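Local coordinates for protein DR2417 (Deinococcus radiodurans, PDB 4XWW) that probably degrades and matures RNA as a dimeric, metal-dependent 5'-3' exonuclease, possibly with endonuclease activity too, of the RNase J group of metallo-beta-lactamase proteins, at residues A[39-44]-A[74-79]; A[64-69]-A[447-452]; A[182-187]-A[252-257]; A[237-242]-A[301-306]; A[472-477]-A[550-555]. All coordinates share one frame; numbering follows the deposited sequence.

Contacts 1 and 2 belong to the same region of the metallo-beta-lactamase part, their centres about 17 Å apart; Ile-43 CD1 of contact 1 packs 3.9 Å from Tyr-69 CE2 of contact 2. Contact 3 brings the beta-CASP part against a loop near the zinc site, where the side chain of Val-182 is about 13 Å from a bound zinc ion. Contact 4, where the chain enters two strands of the beta-CASP sheet, touches contact 3 through Leu-242 CD2 and Ile-255 CD1, 3.5 Å apart. Contact 5 stands in the C-terminal domain at the dimer interface, its centre about 31 Å from that of contact 2, with a manganese ion beside it.

Contact 1: A[39-44]-A[74-79]; sequences YGDEIV and QDKIKG
The flat carboxylate of Asp-41 lies with OD1 against the aliphatic part of Lys-76, 3.5 Å from CE, without a salt bridge to NZ; OD1 has a long, weak ion pair with Arg-38. The flat peptide carbonyl of Lys-76 takes the N-H of Ile-43 from above its plane, 48° out of it, with Ile-43 N 2.9 Å from Lys-76 O. The carbonyl of Ile-43 is met from nearly straight ahead by Lys-78, whose N lies 2.7 Å from Ile-43 O with an almost linear N-H...O angle of 175°. The same oxygen also receives a CA-H...O contact from Ile-77. These bonds form the parallel ladder between strands 42-46 and 77-82, neighbours in the mixed sheet of the metallo-beta-lactamase fold, in which Ile-43 pairs with Ile-77. On the face carrying these two, Ile-43 CG2 packs 4.2 Å from Ile-77 CG1, and Ile-43 also touches Val-36 and Arg-38 of strand 34-39. A type II' turn from Tyr-39 to Glu-42 joins that strand to 42-46, with Gly-40 taking the positive phi. Beside the turn, the aliphatic chain of Lys-76 runs over the backbone of Asp-41, its CB 3.2 Å from Asp-41 O. A bend at chi4 (71°) places NZ, which makes a weak hydrogen bond to His-73. Glu-42 CG rests 3.9 Å from Lys-78 CE, and the Glu-42 carboxylate is held by the backbone N of Gln-142 and of Ser-143.

Contact 2: A[64-69]-A[447-452]; sequences VPRIDY and TVAAGA
Tyr-69 holds CG anti to its backbone N (chi1 -178°), which directs the ring to Val-448, and Arg-66 sets CG anti to its carbonyl carbon (chi1 -84°), against Gly-451. Tyr-69 CD1 touches Val-448 CG1 at 3.7 Å, the two side chains meeting obliquely. Arg-66 CG lies 3.8 Å from Gly-451 C, and the chain is bent at chi2 and chi3; Ala-450 N lies over one face of the guanidinium and Arg-66 NH1 is 4.0 Å from Ala-449 CB. NH2 forms a salt bridge with Asp-68 OD2, at the first residue of helix 68-72. The methyl of Ala-449 also rests on Asp-68 CB.

A direct backbone bond joins the segments: Arg-66 N to Gly-451 O at 2.9 Å, with an N-H...O angle of 169°. Two waters add to it. One accepts from Tyr-69 N and donates both to Arg-66 O and to Ala-449 O (2.7 Å from the last), linking three backbone groups. A second water accepts from Gly-451 N at 2.9 Å and probably donates to Arg-66 O.

Tyr-69 is covered further by Glu-20, Ile-22 and Val-36 on the strands of the main sheet. Beside the water-bridged part, Pro-65 and Ala-452 make an antiparallel, non-hydrogen-bonded pair, continued by a backbone bond between Val-64 and Val-453: the end of the pairing between strands 62-65 and 452-456 in a small antiparallel sheet, which links the metallo-beta-lactamase fold to the strand whose Asp-456 binds manganese.

Contact 3: A[182-187]-A[252-257]; sequences VGTGAG and IQNILD
Gln-253 opens the contact, its CB and CG both resting on Thr-184 CG2, with CG at 4.1 Å and the two side chains crossing at about a right angle. CG is anti to the backbone N (chi1 176°), and the chain bends at chi2. In the following helical turn NE2 gives a straight bond to Asp-257 OD2 at 3.2 Å, reaching the oxygen from above the carboxylate plane, while OE1 accepts from the backbone N of Asn-287; both ends of the amide are thus held.

Asn-254 makes the direct polar link. Its ND2 donates to Val-182 O at 2.9 Å with an N-H...O angle of 161°; the acceptor lies in the amide plane and the donor in the carbonyl plane. In this orientation Asn-254 OD1 lies 3.1 Å from Gly-183 O, two acceptors side by side with no bond between them. OD1 also comes 3.5 Å from Thr-184 CG2. The pairing joins two parts of RNase J: helix 249-261 of the beta-CASP domain lies against the loop that follows strand 168-172 of the metallo-beta-lactamase fold. Tyr-250, on the same helix, touches Val-182 and Thr-184 as well, and the side chain of Val-182 is about 8 Å from that of the zinc ligand His-153.

Asp-257 reaches the loop through a water, which donates at 2.6 Å to Asp-257 OD2, the oxygen that Gln-253 also uses, and to Thr-184 O at 3.2 Å.

Contact 4: A[237-242]-A[301-306]; sequences RGRVFL and LQDQQV
Among the hydrogen bonds, Val-240 N gives to Val-306 O at 3.2 Å, the N-H...O angle 161°. The same oxygen also accepts from NH1 of Arg-264, which bonds Gly-238 O too and so joins both segments from outside. Weaker is the CA-H...O contact of Arg-239 CA with Asp-303 O, 3.4 Å; that carbonyl is used within its own segment by Val-306 N, closing the short 3-10 turn.

Charges come near without pairing: Arg-239 NE is 4.6 Å from Asp-303 OD1, which lies well out of the guanidinium plane. Each has a firmer partner, Asp-303 in Arg-335 and Arg-239 in Asp-338. What touches is the aliphatic part of Arg-239 against the carboxylate: CG, anti to the carbonyl carbon (chi1 -62°), is 3.7 Å from Asp-303 OD1. Gln-304 CB lies against a carbonyl oxygen, 3.5 Å from Arg-237 O.

Within 237-242, Phe-241 CZ sits 3.7 Å above the centre of one face of the Arg-239 guanidinium, and Arg-239 CZ lies in plane at the ring's edge. The ring also stacks with Phe-308.

The two segments lead into strands 240-243 and 306-310, neighbours in the parallel sheet of the beta-CASP domain, where strand 240-243 runs between strands 306-310 and 339-342, bonded to Phe-308 on one flank and to Thr-339 and Ile-341 on the other.

Contact 5: A[472-477]-A[550-555]; sequences VNLSQE and NPVLIP
Glu-477 OE1 accepts the backbone N-H of Asn-550 at 3.2 Å, a bent bond (139°) in which the donor stands above the carboxylate plane. A bend at chi2 (-74°) places CD beside the Asn-550 backbone, and CG comes 3.2 Å from Asn-550 O. A bound manganese ion lies about 4 Å from the Glu-477 side chain. Glu-477 CB packs 3.5 Å from Pro-551 CA, and the same CA makes a CA-H...O contact with Glu-477 O, a buried carbonyl with no hydrogen-bonding partner in the model.

Val-552 then spreads its two methyls over the helix: CG2 is 3.6 Å from Asn-473 CB, and CG1 is 3.7 Å from Leu-474 CD2. Although the CB of Leu-474 points away from the strand, CD2 reaches back to it.

In the C-terminal domain the end of helix 465-477 thus packs against the start of strand 552-556; helix residues 472-477 and strand residues 552-555 run 109° apart. That strand runs parallel to strand 479-485, to which Val-552 and Ile-554 are bonded, while Leu-553 rests on helix 528-547. Leu-474 also packs on Leu-474 of the second subunit, and Ile-554 on Arg-497 of the second subunit, which puts the contact at the dimer interface.

Contact 1: A[39-44]-A[74-79]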
# COMPACT_ATOMS: atom_id res chain seq x y z
N TYR A 39 -0.02 -2.40 -40.80
CA TYR A 39 -0.78 -2.51 -42.05
C TYR A 39 0.09 -3.14 -43.14
O TYR A 39 1.09 -2.56 -43.57
CB TYR A 39 -1.29 -1.14 -42.51
CG TYR A 39 -2.26 -1.27 -43.66
CD1 TYR A 39 -1.80 -1.35 -44.96
CD2 TYR A 39 -3.63 -1.36 -43.44
CE1 TYR A 39 -2.66 -1.50 -46.01
CE2 TYR A 39 -4.51 -1.52 -44.50
CZ TYR A 39 -4.01 -1.58 -45.79
OH TYR A 39 -4.85 -1.72 -46.88
N GLY A 40 -0.30 -4.32 -43.60
CA GLY A 40 0.49 -5.05 -44.57
C GLY A 40 1.85 -5.36 -43.96
O GLY A 40 1.92 -5.91 -42.86
N ASP A 41 2.92 -4.99 -44.65
CA ASP A 41 4.26 -5.25 -44.14
C ASP A 41 4.92 -4.00 -43.56
O ASP A 41 6.15 -3.87 -43.55
CB ASP A 41 5.13 -5.86 -45.22
CG ASP A 41 4.79 -7.32 -45.49
OD1 ASP A 41 4.11 -7.94 -44.65
OD2 ASP A 41 5.20 -7.84 -46.55
N GLU A 42 4.11 -3.07 -43.08
CA GLU A 42 4.63 -1.86 -42.45
C GLU A 42 4.17 -1.77 -41.01
O GLU A 42 3.02 -2.05 -40.68
CB GLU A 42 4.20 -0.61 -43.22
CG GLU A 42 4.77 -0.55 -44.65
CD GLU A 42 4.37 0.72 -45.39
OE1 GLU A 42 3.46 1.44 -44.91
OE2 GLU A 42 4.96 1.01 -46.45
N ILE A 43 5.09 -1.36 -40.15
CA ILE A 43 4.77 -1.15 -38.75
C ILE A 43 5.20 0.23 -38.27
O ILE A 43 6.30 0.68 -38.57
CB ILE A 43 5.44 -2.23 -37.86
CG1 ILE A 43 4.68 -3.55 -38.01
CG2 ILE A 43 5.50 -1.78 -36.41
CD1 ILE A 43 5.39 -4.76 -37.40
N VAL A 44 4.33 0.89 -37.52
CA VAL A 44 4.69 2.07 -36.75
C VAL A 44 4.53 1.72 -35.28
O VAL A 44 3.53 1.10 -34.90
CB VAL A 44 3.81 3.27 -37.12
CG1 VAL A 44 4.25 4.52 -36.35
CG2 VAL A 44 3.87 3.53 -38.63
N GLN A 74 11.16 -7.06 -37.27
CA GLN A 74 11.96 -5.84 -37.15
C GLN A 74 12.16 -5.12 -38.47
O GLN A 74 12.19 -3.90 -38.51
CB GLN A 74 13.31 -6.14 -36.49
CG GLN A 74 14.10 -7.27 -37.09
CD GLN A 74 15.38 -7.53 -36.31
OE1 GLN A 74 16.42 -6.93 -36.57
NE2 GLN A 74 15.29 -8.42 -35.31
N ASP A 75 12.28 -5.88 -39.56
CA ASP A 75 12.46 -5.31 -40.89
C ASP A 75 11.26 -4.50 -41.37
O ASP A 75 11.37 -3.73 -42.32
CB ASP A 75 12.75 -6.41 -41.91
CG ASP A 75 14.14 -6.97 -41.77
OD1 ASP A 75 14.99 -6.29 -41.16
OD2 ASP A 75 14.38 -8.09 -42.27
N LYS A 76 10.11 -4.69 -40.73
CA LYS A 76 8.89 -4.01 -41.15
C LYS A 76 8.71 -2.67 -40.44
O LYS A 76 7.89 -1.85 -40.86
CB LYS A 76 7.67 -4.91 -40.90
CG LYS A 76 7.66 -6.21 -41.70
CD LYS A 76 6.41 -7.01 -41.39
CE LYS A 76 6.45 -8.36 -42.11
NZ LYS A 76 7.47 -9.27 -41.52
N ILE A 77 9.47 -2.45 -39.37
CA ILE A 77 9.30 -1.26 -38.55
C ILE A 77 9.75 -0.01 -39.31
O ILE A 77 10.91 0.12 -39.70
CB ILE A 77 10.09 -1.36 -37.22
CG1 ILE A 77 9.61 -2.55 -36.38
CG2 ILE A 77 9.95 -0.05 -36.41
CD1 ILE A 77 10.57 -2.92 -35.28
N LYS A 78 8.80 0.90 -39.54
CA LYS A 78 9.08 2.08 -40.35
C LYS A 78 9.51 3.25 -39.48
O LYS A 78 10.16 4.18 -39.95
CB LYS A 78 7.86 2.47 -41.18
CG LYS A 78 7.52 1.47 -42.25
CD LYS A 78 8.71 1.29 -43.19
CE LYS A 78 8.60 -0.03 -43.93
NZ LYS A 78 9.80 -0.29 -44.79
N GLY A 79 9.15 3.20 -38.21
CA GLY A 79 9.49 4.29 -37.32
C GLY A 79 8.72 4.32 -36.01
O GLY A 79 7.89 3.45 -35.74
O HOH W 1 8.44 -3.41 -45.17

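Contact 2: A[64-69]-A[447-452]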
# COMPACT_ATOMS: atom_id res chain seq x y z
N VAL A 64 10.28 -3.65 -18.17
CA VAL A 64 10.20 -3.20 -19.55
C VAL A 64 9.42 -4.23 -20.35
O VAL A 64 9.27 -5.36 -19.90
CB VAL A 64 11.60 -2.97 -20.14
CG1 VAL A 64 12.30 -1.85 -19.39
CG2 VAL A 64 12.42 -4.24 -20.12
N PRO A 65 8.91 -3.84 -21.53
CA PRO A 65 8.03 -4.77 -22.25
C PRO A 65 8.79 -5.87 -22.96
O PRO A 65 9.92 -5.67 -23.40
CB PRO A 65 7.32 -3.87 -23.29
CG PRO A 65 7.65 -2.47 -22.93
CD PRO A 65 8.95 -2.51 -22.16
N ARG A 66 8.16 -7.04 -23.05
CA ARG A 66 8.62 -8.08 -23.96
C ARG A 66 8.45 -7.59 -25.39
O ARG A 66 7.38 -7.12 -25.75
CB ARG A 66 7.83 -9.38 -23.75
CG ARG A 66 8.35 -10.26 -22.61
CD ARG A 66 8.67 -11.67 -23.12
NE ARG A 66 7.49 -12.52 -23.08
CZ ARG A 66 7.27 -13.57 -23.87
NH1 ARG A 66 6.15 -14.27 -23.74
NH2 ARG A 66 8.16 -13.92 -24.79
N ILE A 67 9.49 -7.71 -26.20
CA ILE A 67 9.40 -7.20 -27.57
C ILE A 67 9.60 -8.31 -28.60
O ILE A 67 9.99 -8.03 -29.74
CB ILE A 67 10.43 -6.07 -27.84
CG1 ILE A 67 11.86 -6.54 -27.56
CG2 ILE A 67 10.06 -4.81 -27.04
CD1 ILE A 67 12.92 -5.62 -28.15
N ASP A 68 9.30 -9.55 -28.19
CA ASP A 68 9.34 -10.69 -29.11
C ASP A 68 8.72 -10.36 -30.46
O ASP A 68 9.27 -10.70 -31.51
CB ASP A 68 8.61 -11.90 -28.53
CG ASP A 68 9.13 -12.31 -27.17
OD1 ASP A 68 9.37 -11.42 -26.33
OD2 ASP A 68 9.29 -13.53 -26.94
N TYR A 69 7.56 -9.70 -30.42
CA TYR A 69 6.86 -9.38 -31.66
C TYR A 69 7.69 -8.48 -32.58
O TYR A 69 7.78 -8.73 -33.78
CB TYR A 69 5.51 -8.71 -31.37
CG TYR A 69 4.71 -8.41 -32.62
CD1 TYR A 69 3.89 -9.37 -33.20
CD2 TYR A 69 4.80 -7.17 -33.23
CE1 TYR A 69 3.18 -9.08 -34.36
CE2 TYR A 69 4.09 -6.87 -34.36
CZ TYR A 69 3.28 -7.83 -34.93
OH TYR A 69 2.58 -7.52 -36.08
N THR A 447 -3.67 -13.40 -30.63
CA THR A 447 -2.75 -12.81 -29.66
C THR A 447 -1.32 -13.01 -30.13
O THR A 447 -1.04 -13.87 -30.96
CB THR A 447 -2.93 -13.41 -28.22
OG1 THR A 447 -2.67 -14.82 -28.23
CG2 THR A 447 -4.33 -13.17 -27.71
N VAL A 448 -0.42 -12.16 -29.64
CA VAL A 448 1.01 -12.29 -29.89
C VAL A 448 1.72 -12.32 -28.55
O VAL A 448 1.12 -12.00 -27.53
CB VAL A 448 1.56 -11.12 -30.75
CG1 VAL A 448 0.78 -11.01 -32.04
CG2 VAL A 448 1.52 -9.81 -29.97
N ALA A 449 2.99 -12.73 -28.54
CA ALA A 449 3.75 -12.76 -27.30
C ALA A 449 3.84 -11.36 -26.71
O ALA A 449 4.17 -10.39 -27.39
CB ALA A 449 5.14 -13.32 -27.54
N ALA A 450 3.52 -11.27 -25.43
CA ALA A 450 3.57 -10.00 -24.72
C ALA A 450 3.84 -10.27 -23.25
O ALA A 450 3.61 -11.38 -22.79
CB ALA A 450 2.28 -9.23 -24.89
N GLY A 451 4.31 -9.27 -22.53
CA GLY A 451 4.53 -9.44 -21.11
C GLY A 451 5.64 -8.60 -20.52
O GLY A 451 6.03 -7.59 -21.11
N ALA A 452 6.13 -9.02 -19.36
CA ALA A 452 7.08 -8.22 -18.61
C ALA A 452 8.49 -8.80 -18.64
O ALA A 452 8.67 -10.01 -18.64
CB ALA A 452 6.59 -8.06 -17.17
O HOH W 2 4.98 -7.09 -24.34
O HOH W 3 6.27 -8.84 -27.93

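Contact 3: A[182-187]-A[252-257]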
# COMPACT_ATOMS: atom_id res chain seq x y z
N VAL A 182 -2.56 26.27 -17.76
CA VAL A 182 -1.55 25.64 -16.91
C VAL A 182 -0.80 26.69 -16.10
O VAL A 182 -0.05 26.35 -15.19
CB VAL A 182 -0.57 24.78 -17.72
CG1 VAL A 182 -1.28 23.53 -18.24
CG2 VAL A 182 0.05 25.56 -18.87
N GLY A 183 -1.01 27.96 -16.42
CA GLY A 183 -0.62 29.04 -15.52
C GLY A 183 0.72 29.69 -15.80
O GLY A 183 1.11 30.65 -15.13
N THR A 184 1.43 29.20 -16.81
CA THR A 184 2.80 29.62 -17.04
C THR A 184 2.90 30.79 -18.02
O THR A 184 4.00 31.21 -18.37
CB THR A 184 3.64 28.45 -17.58
OG1 THR A 184 3.05 27.96 -18.79
CG2 THR A 184 3.73 27.34 -16.54
N GLY A 185 1.76 31.30 -18.46
CA GLY A 185 1.73 32.48 -19.31
C GLY A 185 2.22 32.23 -20.72
O GLY A 185 2.59 33.16 -21.43
N ALA A 186 2.24 30.97 -21.13
CA ALA A 186 2.81 30.62 -22.44
C ALA A 186 1.74 30.26 -23.47
O ALA A 186 2.06 29.84 -24.58
CB ALA A 186 3.80 29.48 -22.30
N GLY A 187 0.48 30.45 -23.11
CA GLY A 187 -0.63 30.20 -24.02
C GLY A 187 -0.91 28.72 -24.28
O GLY A 187 -1.65 28.39 -25.19
N ILE A 252 6.33 23.44 -11.16
CA ILE A 252 7.57 24.03 -10.66
C ILE A 252 7.75 25.46 -11.18
O ILE A 252 8.13 26.35 -10.42
CB ILE A 252 8.78 23.17 -11.02
CG1 ILE A 252 8.65 21.81 -10.31
CG2 ILE A 252 10.05 23.86 -10.59
CD1 ILE A 252 9.64 20.74 -10.76
N GLN A 253 7.46 25.70 -12.45
CA GLN A 253 7.61 27.06 -12.97
C GLN A 253 6.69 28.02 -12.21
O GLN A 253 7.09 29.11 -11.82
CB GLN A 253 7.29 27.14 -14.47
CG GLN A 253 7.33 28.57 -15.01
CD GLN A 253 8.74 29.14 -15.07
OE1 GLN A 253 9.69 28.44 -15.42
NE2 GLN A 253 8.88 30.43 -14.76
N ASN A 254 5.45 27.60 -12.00
CA ASN A 254 4.52 28.45 -11.26
C ASN A 254 5.00 28.70 -9.83
O ASN A 254 4.82 29.79 -9.30
CB ASN A 254 3.11 27.83 -11.27
CG ASN A 254 2.47 27.85 -12.66
OD1 ASN A 254 2.80 28.70 -13.50
ND2 ASN A 254 1.54 26.94 -12.89
N ILE A 255 5.67 27.72 -9.24
CA ILE A 255 6.26 27.92 -7.91
C ILE A 255 7.43 28.91 -7.98
O ILE A 255 7.60 29.75 -7.09
CB ILE A 255 6.71 26.57 -7.31
CG1 ILE A 255 5.48 25.71 -7.01
CG2 ILE A 255 7.64 26.78 -6.09
CD1 ILE A 255 5.81 24.23 -6.89
N LEU A 256 8.24 28.83 -9.03
CA LEU A 256 9.34 29.79 -9.19
C LEU A 256 8.79 31.21 -9.25
O LEU A 256 9.32 32.12 -8.61
CB LEU A 256 10.15 29.50 -10.45
CG LEU A 256 10.76 28.10 -10.54
CD1 LEU A 256 11.66 27.99 -11.79
CD2 LEU A 256 11.52 27.73 -9.28
N ASP A 257 7.71 31.38 -9.99
CA ASP A 257 7.16 32.72 -10.16
C ASP A 257 6.51 33.23 -8.88
O ASP A 257 6.71 34.38 -8.51
CB ASP A 257 6.17 32.74 -11.33
CG ASP A 257 6.88 32.63 -12.69
OD1 ASP A 257 7.98 33.21 -12.85
OD2 ASP A 257 6.35 31.94 -13.57
O HOH W 4 6.11 32.16 -16.16

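Contact 4: A[237-242]-A[301-306]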
# COMPACT_ATOMS: atom_id res chain seq x y z
N ARG A 237 5.63 31.52 7.90
CA ARG A 237 6.45 32.40 8.72
C ARG A 237 7.93 32.13 8.53
O ARG A 237 8.77 33.03 8.69
CB ARG A 237 6.07 32.23 10.20
CG ARG A 237 6.72 33.19 11.17
CD ARG A 237 6.31 32.84 12.60
NE ARG A 237 7.03 33.64 13.59
CZ ARG A 237 6.45 34.40 14.51
NH1 ARG A 237 5.12 34.47 14.57
NH2 ARG A 237 7.18 35.08 15.38
N GLY A 238 8.27 30.89 8.18
CA GLY A 238 9.66 30.49 8.13
C GLY A 238 10.05 29.90 6.78
O GLY A 238 9.52 30.28 5.74
N ARG A 239 10.99 28.96 6.81
CA ARG A 239 11.43 28.28 5.59
C ARG A 239 10.29 27.43 4.99
O ARG A 239 9.44 26.91 5.71
CB ARG A 239 12.64 27.39 5.87
CG ARG A 239 13.87 28.12 6.34
CD ARG A 239 15.09 27.20 6.32
NE ARG A 239 14.89 26.05 7.21
CZ ARG A 239 15.83 25.18 7.53
NH1 ARG A 239 17.06 25.31 7.06
NH2 ARG A 239 15.54 24.16 8.34
N VAL A 240 10.30 27.28 3.67
CA VAL A 240 9.35 26.40 2.99
C VAL A 240 10.13 25.36 2.20
O VAL A 240 11.06 25.70 1.44
CB VAL A 240 8.40 27.17 2.03
CG1 VAL A 240 7.48 26.23 1.25
CG2 VAL A 240 7.61 28.23 2.78
N PHE A 241 9.74 24.10 2.38
CA PHE A 241 10.20 22.99 1.57
C PHE A 241 9.01 22.45 0.82
O PHE A 241 7.93 22.25 1.40
CB PHE A 241 10.83 21.88 2.41
CG PHE A 241 12.00 22.32 3.25
CD1 PHE A 241 11.81 23.08 4.39
CD2 PHE A 241 13.29 21.94 2.92
CE1 PHE A 241 12.90 23.49 5.17
CE2 PHE A 241 14.38 22.32 3.69
CZ PHE A 241 14.18 23.10 4.82
N LEU A 242 9.17 22.22 -0.47
CA LEU A 242 8.08 21.69 -1.26
C LEU A 242 8.60 20.54 -2.12
O LEU A 242 9.69 20.63 -2.66
CB LEU A 242 7.47 22.79 -2.15
CG LEU A 242 6.29 22.39 -3.04
CD1 LEU A 242 5.36 23.59 -3.22
CD2 LEU A 242 6.78 21.88 -4.42
N LEU A 301 20.47 33.82 4.09
CA LEU A 301 19.21 34.56 4.11
C LEU A 301 18.35 34.28 5.35
O LEU A 301 18.59 33.32 6.08
CB LEU A 301 18.42 34.23 2.85
CG LEU A 301 19.13 34.35 1.50
CD1 LEU A 301 18.20 33.98 0.33
CD2 LEU A 301 19.68 35.74 1.34
N GLN A 302 17.36 35.13 5.61
CA GLN A 302 16.42 34.87 6.70
C GLN A 302 15.49 33.74 6.28
O GLN A 302 15.24 33.55 5.10
CB GLN A 302 15.61 36.11 7.05
CG GLN A 302 16.45 37.30 7.44
CD GLN A 302 17.41 36.98 8.56
OE1 GLN A 302 18.61 36.80 8.33
NE2 GLN A 302 16.90 36.91 9.79
N ASP A 303 14.98 33.01 7.26
CA ASP A 303 14.14 31.84 7.00
C ASP A 303 13.00 32.12 6.01
O ASP A 303 12.76 31.34 5.08
CB ASP A 303 13.55 31.31 8.32
CG ASP A 303 14.59 30.59 9.18
OD1 ASP A 303 15.70 30.33 8.68
OD2 ASP A 303 14.29 30.31 10.37
N GLN A 304 12.33 33.26 6.17
CA GLN A 304 11.15 33.53 5.34
C GLN A 304 11.51 33.90 3.89
O GLN A 304 10.62 34.14 3.07
CB GLN A 304 10.30 34.63 5.98
CG GLN A 304 11.02 35.96 6.11
CD GLN A 304 11.74 36.16 7.45
OE1 GLN A 304 12.34 35.24 8.01
NE2 GLN A 304 11.69 37.39 7.96
N GLN A 305 12.80 33.92 3.58
CA GLN A 305 13.27 34.23 2.23
C GLN A 305 13.65 32.98 1.45
O GLN A 305 14.25 33.06 0.37
CB GLN A 305 14.47 35.17 2.28
CG GLN A 305 14.24 36.45 3.05
CD GLN A 305 15.45 37.35 3.00
OE1 GLN A 305 16.46 37.11 3.67
NE2 GLN A 305 15.37 38.40 2.18
N VAL A 306 13.33 31.82 2.00
CA VAL A 306 13.88 30.59 1.45
C VAL A 306 12.82 29.58 1.00
O VAL A 306 11.86 29.31 1.72
CB VAL A 306 14.81 29.95 2.50
CG1 VAL A 306 15.31 28.62 2.02
CG2 VAL A 306 15.98 30.88 2.81

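Contact 5: A[472-477]-A[550-555]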
# COMPACT_ATOMS: atom_id res chain seq x y z
N VAL A 472 9.81 -14.26 -2.20
CA VAL A 472 8.65 -14.11 -1.33
C VAL A 472 8.74 -15.08 -0.17
O VAL A 472 8.64 -14.69 1.00
CB VAL A 472 7.31 -14.35 -2.07
CG1 VAL A 472 6.14 -14.15 -1.10
CG2 VAL A 472 7.18 -13.42 -3.27
N ASN A 473 8.94 -16.35 -0.50
CA ASN A 473 9.04 -17.40 0.50
C ASN A 473 10.12 -17.08 1.52
O ASN A 473 9.89 -17.21 2.72
CB ASN A 473 9.30 -18.74 -0.17
CG ASN A 473 8.06 -19.30 -0.83
OD1 ASN A 473 6.95 -19.08 -0.35
ND2 ASN A 473 8.24 -20.00 -1.94
N LEU A 474 11.28 -16.63 1.06
CA LEU A 474 12.34 -16.24 1.97
C LEU A 474 11.92 -15.07 2.85
O LEU A 474 12.19 -15.06 4.05
CB LEU A 474 13.61 -15.88 1.19
CG LEU A 474 14.22 -17.05 0.43
CD1 LEU A 474 15.46 -16.63 -0.35
CD2 LEU A 474 14.53 -18.18 1.39
N SER A 475 11.26 -14.08 2.25
CA SER A 475 10.83 -12.88 2.98
C SER A 475 9.88 -13.22 4.12
O SER A 475 9.89 -12.57 5.16
CB SER A 475 10.14 -11.91 2.04
OG SER A 475 8.85 -12.38 1.69
N GLN A 476 9.05 -14.23 3.89
CA GLN A 476 8.01 -14.59 4.83
C GLN A 476 8.51 -15.52 5.93
O GLN A 476 8.32 -15.25 7.12
CB GLN A 476 6.86 -15.26 4.09
CG GLN A 476 6.26 -14.40 3.01
CD GLN A 476 5.56 -13.20 3.59
OE1 GLN A 476 6.08 -12.09 3.58
NE2 GLN A 476 4.37 -13.43 4.13
N GLU A 477 9.12 -16.62 5.51
CA GLU A 477 9.36 -17.73 6.43
C GLU A 477 10.81 -17.86 6.85
O GLU A 477 11.13 -18.64 7.74
CB GLU A 477 8.88 -19.03 5.79
CG GLU A 477 7.39 -19.04 5.43
CD GLU A 477 6.49 -19.16 6.65
OE1 GLU A 477 7.01 -19.45 7.74
OE2 GLU A 477 5.26 -18.99 6.50
N ASN A 550 6.39 -22.52 8.43
CA ASN A 550 6.92 -23.33 7.34
C ASN A 550 8.12 -22.66 6.69
O ASN A 550 8.02 -22.18 5.56
CB ASN A 550 5.83 -23.58 6.29
CG ASN A 550 4.60 -24.26 6.88
OD1 ASN A 550 4.50 -25.49 6.89
ND2 ASN A 550 3.66 -23.45 7.37
N PRO A 551 9.25 -22.60 7.41
CA PRO A 551 10.44 -21.96 6.85
C PRO A 551 10.88 -22.63 5.57
O PRO A 551 10.66 -23.82 5.42
CB PRO A 551 11.50 -22.14 7.95
CG PRO A 551 11.01 -23.29 8.76
CD PRO A 551 9.52 -23.16 8.75
N VAL A 552 11.47 -21.87 4.65
CA VAL A 552 12.05 -22.46 3.45
C VAL A 552 13.15 -23.41 3.89
O VAL A 552 14.01 -23.04 4.69
CB VAL A 552 12.57 -21.38 2.47
CG1 VAL A 552 13.94 -21.75 1.90
CG2 VAL A 552 11.57 -21.14 1.36
N LEU A 553 13.10 -24.64 3.38
CA LEU A 553 14.02 -25.70 3.79
C LEU A 553 14.92 -26.18 2.66
O LEU A 553 14.44 -26.70 1.66
CB LEU A 553 13.23 -26.90 4.29
CG LEU A 553 12.50 -26.73 5.61
CD1 LEU A 553 11.36 -27.73 5.72
CD2 LEU A 553 13.48 -26.88 6.75
N ILE A 554 16.22 -26.05 2.87
CA ILE A 554 17.19 -26.51 1.90
C ILE A 554 17.99 -27.66 2.51
O ILE A 554 18.91 -27.45 3.28
CB ILE A 554 18.14 -25.36 1.55
CG1 ILE A 554 17.38 -24.28 0.78
CG2 ILE A 554 19.32 -25.86 0.74
CD1 ILE A 554 18.24 -23.13 0.34
N PRO A 555 17.66 -28.88 2.12
CA PRO A 555 18.38 -30.03 2.66
C PRO A 555 19.52 -30.51 1.76
O PRO A 555 19.37 -30.55 0.54
CB PRO A 555 17.29 -31.10 2.78
CG PRO A 555 16.35 -30.78 1.68
CD PRO A 555 16.41 -29.29 1.44